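Local coordinates for protein beta-glucoside phosphorylase BglX (Unidentified, PDB 5VQE) that probably breaks beta-glucosidic bonds with phosphate as a family 3 glycoside phosphorylase, acting through a covalent glucosyl-enzyme intermediate, at residues A[136-141]-A[372-377]; A[239-244]-A[286-291]; A[282-287]-A[313-318]; A[408-413]-A[467-472]; A[462-467]-A[501-506]. All coordinates share one frame; numbering follows the deposited sequence.

Interaction 1 of 5, residues A[136-141]-A[372-377]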
# COMPACT_ATOMS: atom_id res chain seq x y z
N GLY A 136 -15.05 0.75 0.68
CA GLY A 136 -14.80 1.70 -0.39
C GLY A 136 -16.00 1.90 -1.29
O GLY A 136 -16.37 3.02 -1.62
N SER A 137 -16.63 0.80 -1.72
CA SER A 137 -17.73 0.92 -2.67
C SER A 137 -18.93 1.62 -2.05
O SER A 137 -19.71 2.25 -2.77
CB SER A 137 -18.14 -0.45 -3.23
OG SER A 137 -18.61 -1.34 -2.22
N ALA A 138 -19.09 1.53 -0.73
CA ALA A 138 -20.19 2.22 -0.07
C ALA A 138 -20.15 3.72 -0.30
O ALA A 138 -21.20 4.38 -0.33
CB ALA A 138 -20.17 1.93 1.43
N VAL A 139 -18.95 4.29 -0.44
CA VAL A 139 -18.81 5.72 -0.61
C VAL A 139 -18.52 6.11 -2.05
O VAL A 139 -18.29 7.30 -2.33
CB VAL A 139 -17.73 6.29 0.33
CG1 VAL A 139 -17.99 5.87 1.77
CG2 VAL A 139 -16.33 5.87 -0.10
N GLY A 140 -18.49 5.15 -2.97
CA GLY A 140 -18.34 5.45 -4.38
C GLY A 140 -17.02 5.04 -5.01
O GLY A 140 -16.87 5.21 -6.22
N VAL A 141 -16.07 4.52 -4.23
CA VAL A 141 -14.81 4.06 -4.80
C VAL A 141 -15.07 2.86 -5.69
O VAL A 141 -15.77 1.91 -5.29
CB VAL A 141 -13.81 3.73 -3.68
CG1 VAL A 141 -12.56 3.07 -4.25
CG2 VAL A 141 -13.44 4.98 -2.92
N MET A 372 -23.67 2.35 3.78
CA MET A 372 -22.71 2.92 4.72
C MET A 372 -22.63 2.13 6.01
O MET A 372 -21.62 2.22 6.72
CB MET A 372 -23.08 4.37 5.04
CG MET A 372 -23.12 5.28 3.84
SD MET A 372 -21.48 5.60 3.20
CE MET A 372 -20.93 6.86 4.34
N GLU A 373 -23.68 1.36 6.34
CA GLU A 373 -23.67 0.57 7.56
C GLU A 373 -22.64 -0.55 7.52
O GLU A 373 -22.34 -1.13 8.57
CB GLU A 373 -25.06 -0.03 7.82
CG GLU A 373 -26.12 1.03 8.09
CD GLU A 373 -27.50 0.45 8.35
OE1 GLU A 373 -27.59 -0.69 8.86
OE2 GLU A 373 -28.49 1.13 8.05
N ARG A 374 -22.09 -0.87 6.35
CA ARG A 374 -21.03 -1.87 6.27
C ARG A 374 -19.72 -1.35 6.86
O ARG A 374 -18.86 -2.16 7.23
CB ARG A 374 -20.79 -2.28 4.82
CG ARG A 374 -22.02 -2.78 4.10
CD ARG A 374 -21.65 -3.49 2.82
NE ARG A 374 -21.02 -2.62 1.82
CZ ARG A 374 -21.65 -2.05 0.79
NH1 ARG A 374 -20.96 -1.30 -0.07
NH2 ARG A 374 -22.94 -2.25 0.59
N ILE A 375 -19.55 -0.03 6.91
CA ILE A 375 -18.29 0.54 7.37
C ILE A 375 -18.21 0.40 8.89
O ILE A 375 -19.15 0.77 9.61
CB ILE A 375 -18.18 2.01 6.94
CG1 ILE A 375 -18.33 2.11 5.42
CG2 ILE A 375 -16.84 2.58 7.37
CD1 ILE A 375 -18.35 3.53 4.87
N GLN A 376 -17.09 -0.14 9.37
CA GLN A 376 -16.91 -0.49 10.78
C GLN A 376 -18.00 -1.43 11.27
O GLN A 376 -18.39 -1.39 12.44
CB GLN A 376 -16.83 0.77 11.66
CG GLN A 376 -15.53 1.53 11.51
CD GLN A 376 -15.34 2.57 12.59
OE1 GLN A 376 -15.25 2.24 13.78
NE2 GLN A 376 -15.27 3.84 12.20
N SER A 377 -18.49 -2.29 10.39
CA SER A 377 -19.49 -3.27 10.77
C SER A 377 -18.89 -4.32 11.70
O SER A 377 -17.67 -4.52 11.77
CB SER A 377 -20.08 -3.94 9.53
OG SER A 377 -19.10 -4.72 8.86

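Interaction 2 of 5, residues A[239-244]-A[286-291]. With G2F (2-deoxy-2-fluoro-alpha-D-glucopyranose), chain B.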
# COMPACT_ATOMS: atom_id res chain seq x y z
N MET A 239 -0.06 -0.81 -12.15
CA MET A 239 0.59 0.47 -11.89
C MET A 239 2.07 0.36 -12.22
O MET A 239 2.80 -0.41 -11.58
CB MET A 239 0.38 0.93 -10.45
CG MET A 239 0.96 2.31 -10.18
SD MET A 239 0.62 2.94 -8.53
CE MET A 239 -1.09 3.38 -8.68
N SER A 240 2.51 1.14 -13.20
CA SER A 240 3.91 1.19 -13.61
C SER A 240 4.62 2.29 -12.82
O SER A 240 4.27 3.47 -12.94
CB SER A 240 4.01 1.43 -15.11
OG SER A 240 5.37 1.33 -15.55
N ALA A 241 5.60 1.91 -12.03
CA ALA A 241 6.18 2.80 -11.04
C ALA A 241 7.55 3.29 -11.51
O ALA A 241 8.01 2.97 -12.60
CB ALA A 241 6.27 2.10 -9.68
N HIS A 242 8.19 4.09 -10.65
CA HIS A 242 9.39 4.82 -11.04
C HIS A 242 10.64 4.03 -10.67
O HIS A 242 11.57 4.53 -10.05
CB HIS A 242 9.36 6.19 -10.39
CG HIS A 242 8.02 6.85 -10.46
ND1 HIS A 242 7.30 6.94 -11.63
CD2 HIS A 242 7.25 7.42 -9.50
CE1 HIS A 242 6.15 7.54 -11.39
NE2 HIS A 242 6.09 7.84 -10.10
N ILE A 243 10.62 2.77 -11.08
CA ILE A 243 11.65 1.79 -10.77
C ILE A 243 12.24 1.30 -12.08
O ILE A 243 11.50 0.96 -13.01
CB ILE A 243 11.07 0.61 -9.96
CG1 ILE A 243 10.43 1.09 -8.65
CG2 ILE A 243 12.13 -0.43 -9.70
CD1 ILE A 243 9.55 0.05 -7.97
N ARG A 244 13.56 1.25 -12.16
CA ARG A 244 14.24 0.72 -13.33
C ARG A 244 14.52 -0.77 -13.16
O ARG A 244 14.69 -1.27 -12.05
CB ARG A 244 15.55 1.46 -13.58
CG ARG A 244 15.36 2.82 -14.21
CD ARG A 244 16.63 3.64 -14.20
NE ARG A 244 16.91 4.18 -12.88
CZ ARG A 244 18.00 4.88 -12.57
NH1 ARG A 244 18.92 5.11 -13.49
NH2 ARG A 244 18.17 5.34 -11.34
N CYS A 286 -1.57 2.31 -15.48
CA CYS A 286 -1.45 3.67 -14.97
C CYS A 286 -0.07 3.86 -14.36
O CYS A 286 0.58 2.90 -13.94
CB CYS A 286 -2.54 4.01 -13.95
SG CYS A 286 -2.47 3.06 -12.40
N THR A 287 0.39 5.11 -14.34
CA THR A 287 1.65 5.39 -13.69
C THR A 287 1.45 5.51 -12.18
O THR A 287 0.33 5.72 -11.69
CB THR A 287 2.29 6.68 -14.22
OG1 THR A 287 1.56 7.83 -13.78
CG2 THR A 287 2.33 6.69 -15.75
N ASP A 288 2.53 5.33 -11.45
CA ASP A 288 2.57 5.81 -10.08
C ASP A 288 2.59 7.34 -10.11
O ASP A 288 2.86 7.95 -11.14
CB ASP A 288 3.78 5.24 -9.35
CG ASP A 288 3.71 5.47 -7.86
OD1 ASP A 288 2.58 5.56 -7.30
OD2 ASP A 288 4.81 5.55 -7.27
N ALA A 289 2.29 7.94 -8.96
CA ALA A 289 2.14 9.39 -8.86
C ALA A 289 3.30 10.13 -9.51
O ALA A 289 4.47 9.89 -9.18
CB ALA A 289 2.02 9.79 -7.38
N THR A 290 2.98 11.06 -10.42
CA THR A 290 3.99 11.67 -11.28
C THR A 290 4.74 12.82 -10.63
O THR A 290 5.67 13.35 -11.25
CB THR A 290 3.36 12.19 -12.58
OG1 THR A 290 2.59 13.36 -12.30
CG2 THR A 290 2.48 11.12 -13.25
N GLN A 291 4.38 13.24 -9.42
CA GLN A 291 5.14 14.30 -8.78
C GLN A 291 6.29 13.75 -7.95
O GLN A 291 7.05 14.53 -7.36
CB GLN A 291 4.23 15.17 -7.90
CG GLN A 291 3.99 14.68 -6.48
CD GLN A 291 3.13 13.44 -6.41
OE1 GLN A 291 2.37 13.14 -7.34
NE2 GLN A 291 3.25 12.70 -5.31
C1 G2F B . 2.53 6.03 -5.98
C2 G2F B . 2.73 4.87 -4.95
C3 G2F B . 1.53 3.90 -5.09
C4 G2F B . 0.21 4.70 -4.91
C5 G2F B . 0.18 5.84 -5.99
C6 G2F B . -1.10 6.75 -5.81
O3 G2F B . 1.59 3.00 -4.01
O4 G2F B . -0.86 3.84 -5.20
O5 G2F B . 1.30 6.68 -5.78
O6 G2F B . -1.16 7.18 -4.48
F2 G2F B . 3.87 4.20 -5.22

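Interaction 3 of 5, residues A[282-287]-A[313-318]. With G2F (2-deoxy-2-fluoro-alpha-D-glucopyranose), chain B.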
# COMPACT_ATOMS: atom_id res chain seq x y z
N ASN A 282 -3.51 -7.19 -20.97
CA ASN A 282 -4.49 -6.52 -21.79
C ASN A 282 -5.28 -5.47 -21.02
O ASN A 282 -6.14 -4.80 -21.62
CB ASN A 282 -5.45 -7.55 -22.41
CG ASN A 282 -6.42 -6.94 -23.40
OD1 ASN A 282 -6.03 -6.17 -24.28
ND2 ASN A 282 -7.70 -7.26 -23.25
N GLY A 283 -5.01 -5.29 -19.73
CA GLY A 283 -5.73 -4.34 -18.90
C GLY A 283 -5.15 -2.94 -18.96
O GLY A 283 -4.32 -2.60 -19.80
N LEU A 284 -5.61 -2.11 -18.02
CA LEU A 284 -5.23 -0.70 -17.96
C LEU A 284 -3.90 -0.53 -17.24
O LEU A 284 -3.71 -1.07 -16.14
CB LEU A 284 -6.33 0.09 -17.25
CG LEU A 284 -6.37 1.62 -17.34
CD1 LEU A 284 -7.64 2.13 -16.71
CD2 LEU A 284 -5.21 2.29 -16.62
N ILE A 285 -3.01 0.26 -17.83
CA ILE A 285 -1.73 0.61 -17.20
C ILE A 285 -1.81 2.06 -16.76
O ILE A 285 -2.08 2.96 -17.57
CB ILE A 285 -0.55 0.40 -18.16
CG1 ILE A 285 -0.40 -1.06 -18.56
CG2 ILE A 285 0.74 0.89 -17.51
CD1 ILE A 285 0.62 -1.30 -19.65
N CYS A 286 -1.57 2.31 -15.48
CA CYS A 286 -1.45 3.67 -14.97
C CYS A 286 -0.07 3.86 -14.36
O CYS A 286 0.58 2.90 -13.94
CB CYS A 286 -2.54 4.01 -13.95
SG CYS A 286 -2.47 3.06 -12.40
N THR A 287 0.39 5.11 -14.34
CA THR A 287 1.65 5.39 -13.69
C THR A 287 1.45 5.51 -12.18
O THR A 287 0.33 5.72 -11.69
CB THR A 287 2.29 6.68 -14.22
OG1 THR A 287 1.56 7.83 -13.78
CG2 THR A 287 2.33 6.69 -15.75
N ALA A 313 1.81 3.61 -21.11
CA ALA A 313 0.89 3.95 -20.03
C ALA A 313 -0.42 4.47 -20.60
O ALA A 313 -0.43 5.22 -21.58
CB ALA A 313 1.52 5.00 -19.11
N ASP A 314 -1.53 4.06 -19.99
CA ASP A 314 -2.84 4.55 -20.40
C ASP A 314 -3.26 5.78 -19.60
O ASP A 314 -4.05 6.59 -20.11
CB ASP A 314 -3.90 3.46 -20.23
CG ASP A 314 -3.59 2.23 -21.07
OD1 ASP A 314 -3.25 2.39 -22.26
OD2 ASP A 314 -3.69 1.11 -20.52
N MET A 315 -2.75 5.93 -18.39
CA MET A 315 -3.18 7.01 -17.50
C MET A 315 -2.02 7.54 -16.68
O MET A 315 -1.19 6.77 -16.17
CB MET A 315 -4.32 6.50 -16.60
CG MET A 315 -4.76 7.44 -15.52
SD MET A 315 -6.34 6.96 -14.77
CE MET A 315 -7.20 6.17 -16.08
N LEU A 316 -1.98 8.87 -16.55
CA LEU A 316 -1.03 9.56 -15.69
C LEU A 316 -1.69 9.82 -14.35
O LEU A 316 -2.79 10.39 -14.29
CB LEU A 316 -0.59 10.89 -16.31
CG LEU A 316 0.20 10.80 -17.61
CD1 LEU A 316 0.08 12.09 -18.42
CD2 LEU A 316 1.66 10.52 -17.32
N THR A 317 -1.03 9.40 -13.28
CA THR A 317 -1.59 9.52 -11.94
C THR A 317 -1.06 10.80 -11.30
O THR A 317 0.09 10.87 -10.86
CB THR A 317 -1.26 8.28 -11.11
OG1 THR A 317 -1.77 7.14 -11.80
CG2 THR A 317 -1.88 8.36 -9.72
N PHE A 318 -1.91 11.83 -11.29
CA PHE A 318 -1.70 13.09 -10.59
C PHE A 318 -0.88 14.06 -11.42
O PHE A 318 -0.08 13.65 -12.27
CB PHE A 318 -1.00 12.90 -9.23
CG PHE A 318 -1.68 11.94 -8.32
CD1 PHE A 318 -3.00 11.56 -8.54
CD2 PHE A 318 -1.01 11.41 -7.23
CE1 PHE A 318 -3.63 10.66 -7.69
CE2 PHE A 318 -1.63 10.51 -6.37
CZ PHE A 318 -2.94 10.15 -6.60
C1 G2F B . 2.53 6.03 -5.98
C2 G2F B . 2.73 4.87 -4.95
C3 G2F B . 1.53 3.90 -5.09
C4 G2F B . 0.21 4.70 -4.91
C5 G2F B . 0.18 5.84 -5.99
C6 G2F B . -1.10 6.75 -5.81
O3 G2F B . 1.59 3.00 -4.01
O4 G2F B . -0.86 3.84 -5.20
O5 G2F B . 1.30 6.68 -5.78
O6 G2F B . -1.16 7.18 -4.48
F2 G2F B . 3.87 4.20 -5.22

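Interaction 4 of 5, residues A[408-413]-A[467-472]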
# COMPACT_ATOMS: atom_id res chain seq x y z
N GLN A 408 2.74 -11.78 39.31
CA GLN A 408 3.43 -12.48 40.39
C GLN A 408 4.83 -12.93 39.99
O GLN A 408 5.57 -13.41 40.85
CB GLN A 408 2.59 -13.68 40.84
CG GLN A 408 1.35 -13.28 41.64
CD GLN A 408 0.25 -12.68 40.77
OE1 GLN A 408 0.02 -13.12 39.65
NE2 GLN A 408 -0.42 -11.66 41.30
N LYS A 409 5.20 -12.78 38.72
CA LYS A 409 6.57 -12.94 38.28
C LYS A 409 7.28 -11.61 38.04
O LYS A 409 8.47 -11.49 38.33
CB LYS A 409 6.64 -13.78 37.01
CG LYS A 409 6.32 -15.25 37.22
CD LYS A 409 6.68 -16.07 35.98
CE LYS A 409 5.73 -15.80 34.81
NZ LYS A 409 6.13 -16.57 33.59
N THR A 410 6.57 -10.60 37.50
CA THR A 410 7.18 -9.30 37.19
C THR A 410 6.13 -8.20 37.42
O THR A 410 5.40 -7.81 36.51
CB THR A 410 7.71 -9.26 35.76
OG1 THR A 410 6.64 -9.51 34.83
CG2 THR A 410 8.81 -10.30 35.54
N LYS A 411 6.09 -7.68 38.65
CA LYS A 411 5.06 -6.71 39.01
C LYS A 411 5.29 -5.37 38.33
O LYS A 411 4.35 -4.77 37.78
CB LYS A 411 4.99 -6.54 40.53
CG LYS A 411 3.96 -5.52 41.02
CD LYS A 411 2.52 -5.95 40.74
CE LYS A 411 2.19 -7.31 41.34
NZ LYS A 411 2.76 -7.49 42.72
N ARG A 412 6.52 -4.86 38.36
CA ARG A 412 6.80 -3.49 37.93
C ARG A 412 7.38 -3.50 36.52
O ARG A 412 8.41 -4.14 36.27
CB ARG A 412 7.74 -2.80 38.91
CG ARG A 412 7.14 -2.66 40.31
CD ARG A 412 8.04 -1.84 41.22
NE ARG A 412 8.15 -0.46 40.75
CZ ARG A 412 7.32 0.52 41.07
NH1 ARG A 412 6.29 0.30 41.89
NH2 ARG A 412 7.51 1.73 40.57
N ILE A 413 6.73 -2.80 35.61
CA ILE A 413 7.08 -2.78 34.19
C ILE A 413 7.40 -1.35 33.79
O ILE A 413 6.66 -0.42 34.14
CB ILE A 413 5.95 -3.36 33.32
CG1 ILE A 413 5.79 -4.86 33.58
CG2 ILE A 413 6.23 -3.10 31.83
CD1 ILE A 413 4.59 -5.47 32.87
N THR A 467 12.39 -2.13 39.07
CA THR A 467 11.95 -2.61 37.76
C THR A 467 12.11 -4.12 37.67
O THR A 467 13.20 -4.65 37.90
CB THR A 467 12.74 -1.95 36.63
OG1 THR A 467 13.00 -0.59 36.96
CG2 THR A 467 11.94 -2.02 35.34
N ASP A 468 11.02 -4.80 37.32
CA ASP A 468 11.05 -6.24 37.10
C ASP A 468 11.09 -6.61 35.62
O ASP A 468 11.53 -7.71 35.29
CB ASP A 468 9.83 -6.88 37.77
CG ASP A 468 9.77 -6.55 39.26
OD1 ASP A 468 10.71 -6.93 39.98
OD2 ASP A 468 8.81 -5.88 39.70
N LEU A 469 10.67 -5.70 34.73
CA LEU A 469 10.55 -6.03 33.31
C LEU A 469 10.53 -4.75 32.49
O LEU A 469 9.85 -3.78 32.84
CB LEU A 469 9.27 -6.84 33.06
CG LEU A 469 8.90 -7.16 31.61
CD1 LEU A 469 9.89 -8.13 30.98
CD2 LEU A 469 7.47 -7.73 31.57
N PHE A 470 11.29 -4.74 31.39
CA PHE A 470 11.17 -3.74 30.34
C PHE A 470 10.31 -4.32 29.23
O PHE A 470 10.52 -5.46 28.82
CB PHE A 470 12.54 -3.37 29.75
CG PHE A 470 13.34 -2.38 30.56
CD1 PHE A 470 13.07 -1.02 30.48
CD2 PHE A 470 14.40 -2.80 31.34
CE1 PHE A 470 13.83 -0.10 31.20
CE2 PHE A 470 15.16 -1.89 32.07
CZ PHE A 470 14.88 -0.54 32.00
N ILE A 471 9.36 -3.53 28.73
CA ILE A 471 8.62 -3.88 27.52
C ILE A 471 8.78 -2.75 26.51
O ILE A 471 8.58 -1.58 26.84
CB ILE A 471 7.12 -4.13 27.79
CG1 ILE A 471 6.96 -5.26 28.81
CG2 ILE A 471 6.42 -4.49 26.47
CD1 ILE A 471 5.51 -5.69 29.04
N TYR A 472 9.13 -3.11 25.27
CA TYR A 472 9.24 -2.16 24.17
C TYR A 472 8.04 -2.25 23.23
O TYR A 472 7.66 -3.35 22.80
CB TYR A 472 10.54 -2.38 23.38
CG TYR A 472 11.74 -1.85 24.11
CD1 TYR A 472 12.29 -2.54 25.17
CD2 TYR A 472 12.30 -0.63 23.77
CE1 TYR A 472 13.37 -2.05 25.86
CE2 TYR A 472 13.38 -0.13 24.45
CZ TYR A 472 13.92 -0.85 25.50
OH TYR A 472 15.00 -0.35 26.19

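Interaction 5 of 5, residues A[462-467]-A[501-506]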
# COMPACT_ATOMS: atom_id res chain seq x y z
N ASP A 462 19.49 0.05 41.98
CA ASP A 462 18.25 0.80 42.14
C ASP A 462 17.25 0.42 41.06
O ASP A 462 16.08 0.14 41.35
CB ASP A 462 18.52 2.31 42.07
CG ASP A 462 19.35 2.83 43.23
OD1 ASP A 462 19.29 2.27 44.34
OD2 ASP A 462 20.06 3.83 43.02
N LEU A 463 17.68 0.44 39.80
CA LEU A 463 16.81 0.06 38.70
C LEU A 463 16.19 -1.31 38.94
O LEU A 463 14.99 -1.50 38.75
CB LEU A 463 17.60 0.07 37.39
CG LEU A 463 16.81 -0.23 36.12
CD1 LEU A 463 15.88 0.93 35.77
CD2 LEU A 463 17.76 -0.53 34.97
N LYS A 464 17.01 -2.29 39.34
CA LYS A 464 16.50 -3.64 39.56
C LYS A 464 15.54 -3.69 40.73
O LYS A 464 14.60 -4.50 40.73
CB LYS A 464 17.64 -4.62 39.80
CG LYS A 464 18.52 -4.87 38.60
CD LYS A 464 19.86 -5.46 39.02
CE LYS A 464 20.01 -6.92 38.65
NZ LYS A 464 21.34 -7.46 39.06
N ARG A 465 15.77 -2.85 41.74
CA ARG A 465 14.84 -2.75 42.86
C ARG A 465 13.50 -2.20 42.39
O ARG A 465 12.45 -2.61 42.90
CB ARG A 465 15.44 -1.85 43.95
CG ARG A 465 14.48 -1.42 45.05
CD ARG A 465 15.00 -0.19 45.79
NE ARG A 465 14.02 0.90 45.77
CZ ARG A 465 14.19 2.10 45.20
NH1 ARG A 465 13.21 2.98 45.26
NH2 ARG A 465 15.33 2.42 44.58
N ASP A 466 13.52 -1.28 41.43
CA ASP A 466 12.33 -0.59 40.98
C ASP A 466 11.70 -1.20 39.73
O ASP A 466 10.59 -0.80 39.36
CB ASP A 466 12.66 0.88 40.68
CG ASP A 466 13.01 1.66 41.92
OD1 ASP A 466 12.49 1.33 43.00
OD2 ASP A 466 13.79 2.63 41.80
N THR A 467 12.39 -2.13 39.07
CA THR A 467 11.95 -2.61 37.76
C THR A 467 12.11 -4.12 37.67
O THR A 467 13.20 -4.65 37.90
CB THR A 467 12.74 -1.95 36.63
OG1 THR A 467 13.00 -0.59 36.96
CG2 THR A 467 11.94 -2.02 35.34
N VAL A 501 19.81 -5.75 29.13
CA VAL A 501 19.08 -7.01 28.97
C VAL A 501 19.62 -8.13 29.86
O VAL A 501 18.90 -9.10 30.12
CB VAL A 501 19.08 -7.46 27.50
CG1 VAL A 501 18.32 -6.46 26.63
CG2 VAL A 501 20.51 -7.68 26.98
N CYS A 502 20.86 -8.03 30.34
CA CYS A 502 21.41 -9.03 31.25
C CYS A 502 21.19 -8.67 32.71
O CYS A 502 21.47 -9.50 33.58
CB CYS A 502 22.91 -9.21 31.00
SG CYS A 502 23.28 -9.79 29.35
N ASP A 503 20.70 -7.47 32.98
CA ASP A 503 20.40 -7.00 34.33
C ASP A 503 18.92 -6.94 34.63
O ASP A 503 18.52 -7.13 35.79
CB ASP A 503 21.00 -5.60 34.54
CG ASP A 503 22.53 -5.61 34.54
OD1 ASP A 503 23.12 -6.11 35.52
OD2 ASP A 503 23.13 -5.12 33.56
N VAL A 504 18.09 -6.68 33.63
CA VAL A 504 16.64 -6.63 33.79
C VAL A 504 15.99 -7.35 32.62
O VAL A 504 16.31 -7.04 31.46
CB VAL A 504 16.14 -5.18 33.89
CG1 VAL A 504 14.63 -5.13 34.08
CG2 VAL A 504 16.84 -4.44 35.04
N PRO A 505 15.09 -8.30 32.85
CA PRO A 505 14.40 -8.95 31.73
C PRO A 505 13.77 -7.93 30.79
O PRO A 505 13.13 -6.97 31.23
CB PRO A 505 13.35 -9.82 32.42
CG PRO A 505 13.92 -10.10 33.77
CD PRO A 505 14.65 -8.85 34.15
N THR A 506 13.98 -8.13 29.49
CA THR A 506 13.50 -7.19 28.48
C THR A 506 12.74 -7.94 27.39
O THR A 506 13.23 -8.93 26.85
CB THR A 506 14.68 -6.41 27.88
OG1 THR A 506 15.33 -5.66 28.91
CG2 THR A 506 14.21 -5.44 26.81

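Interaction 1 of 5, residues A[136-141]-A[372-377]
Met372 and Ile375 close around Val139 while Arg374 passes beside Ser137 and Ala138. Val139 CG1 is the shared apolar point, lying 3.8 Å from Met372 SD and 3.9 Å from Ile375 CD1, and both of these side chains cross the valine at about a right angle. The bend at chi2 (-71°) turns Met372 SD to 3.7 Å from the carbonyl oxygen Ala138 O. Ala138 CB points at the other segment, 4.2 Å from Ile375 CD1 and 3.6 Å from Arg374 NH1. Arg374 NH1 stands 3.2 Å from Ser137 OG and donates a hydrogen bond to Ser134 O; Ser137 OG is bonded to Ala133 O. The surface being met is the C-terminal end of helix 122-138 in the TIM-barrel-like domain, closed by a Schellman motif in which Gly140 takes a positive phi of 111°. Its two bonds run from Val141 N to Gly136 O and from Gly140 N to Ser137 O; Val139 N also reaches Gly136 O, from the opposite face of its plane to Val141 N. Across from it, Arg374 to Ser377 form a type II turn, and Ser377 is the N-cap of helix 378-391. Glu135 OE2 accepts a hydrogen bond from Gln376 N, and helix 69-82 packs on Val139, Met372 and Ile375.

Interaction 2 of 5, residues A[239-244]-A[286-291]
His242 and Asp288 cross at about a right angle, yet the imidazole and carboxylate planes are only 25° apart. The histidine ring points its NE2 edge at the other segment: NE2 donates to Ala289 O at 2.8 Å, the oxygen slightly tilted from the ring plane, and CE1 is 3.3 Å from Asp288 O. ND1 is held by Ser265 OG, so the ring is gripped at both nitrogens. An alanine in place of His242 would probably leave Ala289 O without this donor and let the backbone after Asp288 shift. Met239 crosses Asp288 obliquely. With Met239 CG anti to the backbone N (chi1 -176°), CG lies 3.6 Å from Asp288 N; the extended chi2 (175°) carries SD to 3.5 Å from Asp288 OD1, and CE comes to 3.5 Å from the sugar O4. The parallel strands are joined by Ser240 N to Cys286 O (2.7 Å) and Asp288 N to Ser240 O (3.0 Å). Asp288 OD1 is bonded covalently to C1 of the fluoroglucose at 1.4 Å and weakly accepts from Ala289 N. This is the trapped glycosyl-enzyme expected of a retaining, double-displacement mechanism, consistent with Asp288 being the nucleophile of family 3 enzymes, placed just after a parallel strand of the TIM-barrel-like domain.

Interaction 3 of 5, residues A[282-287]-A[313-318]
Asp314 reaches over to the backbone of Leu284 and Ile285, and its side chain meets something at each step. CB lies 3.3 Å from Ile285 O and touches Leu284 CD2. CG stands anti to the carbonyl carbon (chi1 -60°), beside the backbone N, and 3.8 Å from Ile285 N. At the tip, OD2 accepts an almost straight bond from Ile285 N at 2.9 Å, met on its anti side and 28° out of the carboxylate plane; it also forms a salt bridge with Arg276. OD1 makes its own salt bridge to Arg342, so both oxygens are engaged. The backbone answers in the other direction: Asp314 N donates to Ile285 O at 2.7 Å, and a weak second bond comes from Met315 N. Further along, Thr287 N donates to Met315 O. Thr317 then grips Thr287 twice, as donor both times: from OG1 to Thr287 O at a short 2.5 Å and from N to Thr287 OG1 at 3.1 Å. Leu284 CD1 against Met315 CE and Thr287 CG2 against Ala313 CB add apolar contacts between strand 284-287 and the segment leading into strand 316-317 of the TIM-barrel-like domain. Phe318, next after Thr317, brings CE2 to 3.8 Å from C6 of the sugar. A carboxylate shared between two arginines and a backbone N-H is likely to stay ionised, and side-chain bonds stand in where regular strand pairing is sparse.

Interaction 4 of 5, residues A[408-413]-A[467-472]
Ile413 and Leu469 pair across two neighbouring parallel strands of the mixed sheet that forms the core of the C-terminal alpha/beta domain. Hydrogen bonds gather at the start of the pairing. Asp468 OD2 uses its anti lone pair to accept from Arg412 N at 2.8 Å, and in return Asp468 N donates to Arg412 O at 2.9 Å; Leu469 N adds a weak bond to that same oxygen. An alanine in place of Asp468 would probably leave Arg412 N without this acceptor and the lead-in to the strand less firmly fixed. The Arg412 side chain passes the carboxylate with its CB 3.4 Å from Asp468 OD2, but its NE bonds Asp466 O instead. Apolar contacts follow on the face that carries Ile413 and Leu469. These two lie side by side, pointing the same way, with Phe443 against Ile413. Thr410 sets CB 3.8 Å from Asp468 CB and OG1 near Leu469 CD2. Further along, Ile413 CG2 rests 3.8 Å from Ile471 CG1.

Interaction 5 of 5, residues A[462-467]-A[501-506]
Thr467 and Leu463, both of which face Val504, are tied together by a 2.8 Å hydrogen bond from Thr467 OG1 to Leu463 O. The bond spans the final turn of helix 460-466, and Thr467 is the first residue to leave it. Across the contact Val504 carries the packing. Its CG1 stands anti to the backbone N (chi1 -180°) and approaches Thr467, 4.1 Å from Thr467 O and 4.3 Å from Thr467 CG2. Its other branch, CG2, meets Leu463 CD2 and Lys464 CG, each at 4.0 Å. Leu463 crosses the valine at a slant, whereas Lys464 slides past it in the opposite direction. Beyond that point the lysine chain, bent at chi3, runs over the backbone of Asp503: Lys464 CE comes to 3.2 Å from Asp503 O. Lys464 NZ ends 4.2 Å from Asp503 OD1, too long for a salt bridge. Phe470 of strand 469-475 touches both Leu463 and Val504 from the sheet side, so the helix end and the loop leading into strand 506-510 are packed against the same strand of the C-terminal domain. With no hydrogen bond between the two segments, their hold on each other rests on apolar fit, to which the lysine and aspartate probably add a modest electrostatic attraction near the surface.

How the interactions relate
Interactions 2 and 3 are the fully buried pair: they share Cys286 and Thr287 of strand 284-287, their centres lie about 9 Å apart, and both reach the sugar. Thr290 joins them through its N and OG1 to Thr317 O and Phe318 O. Backbone and side-chain hydrogen bonds dominate there. Interactions 4 and 5 form a second pair in the C-terminal domain, across the chain's centre from interactions 2 and 3. They share Thr467 and meet again where Phe470 N bonds Pro505 O, but strand pairing in interaction 4 gives way to apolar helix-loop packing in interaction 5. Interaction 1, partly buried and about 12 Å from interactions 2 and 3 at the nearest atoms, joins a helix end to a loop by apolar contacts and an arginine, without a clear hydrogen bond across.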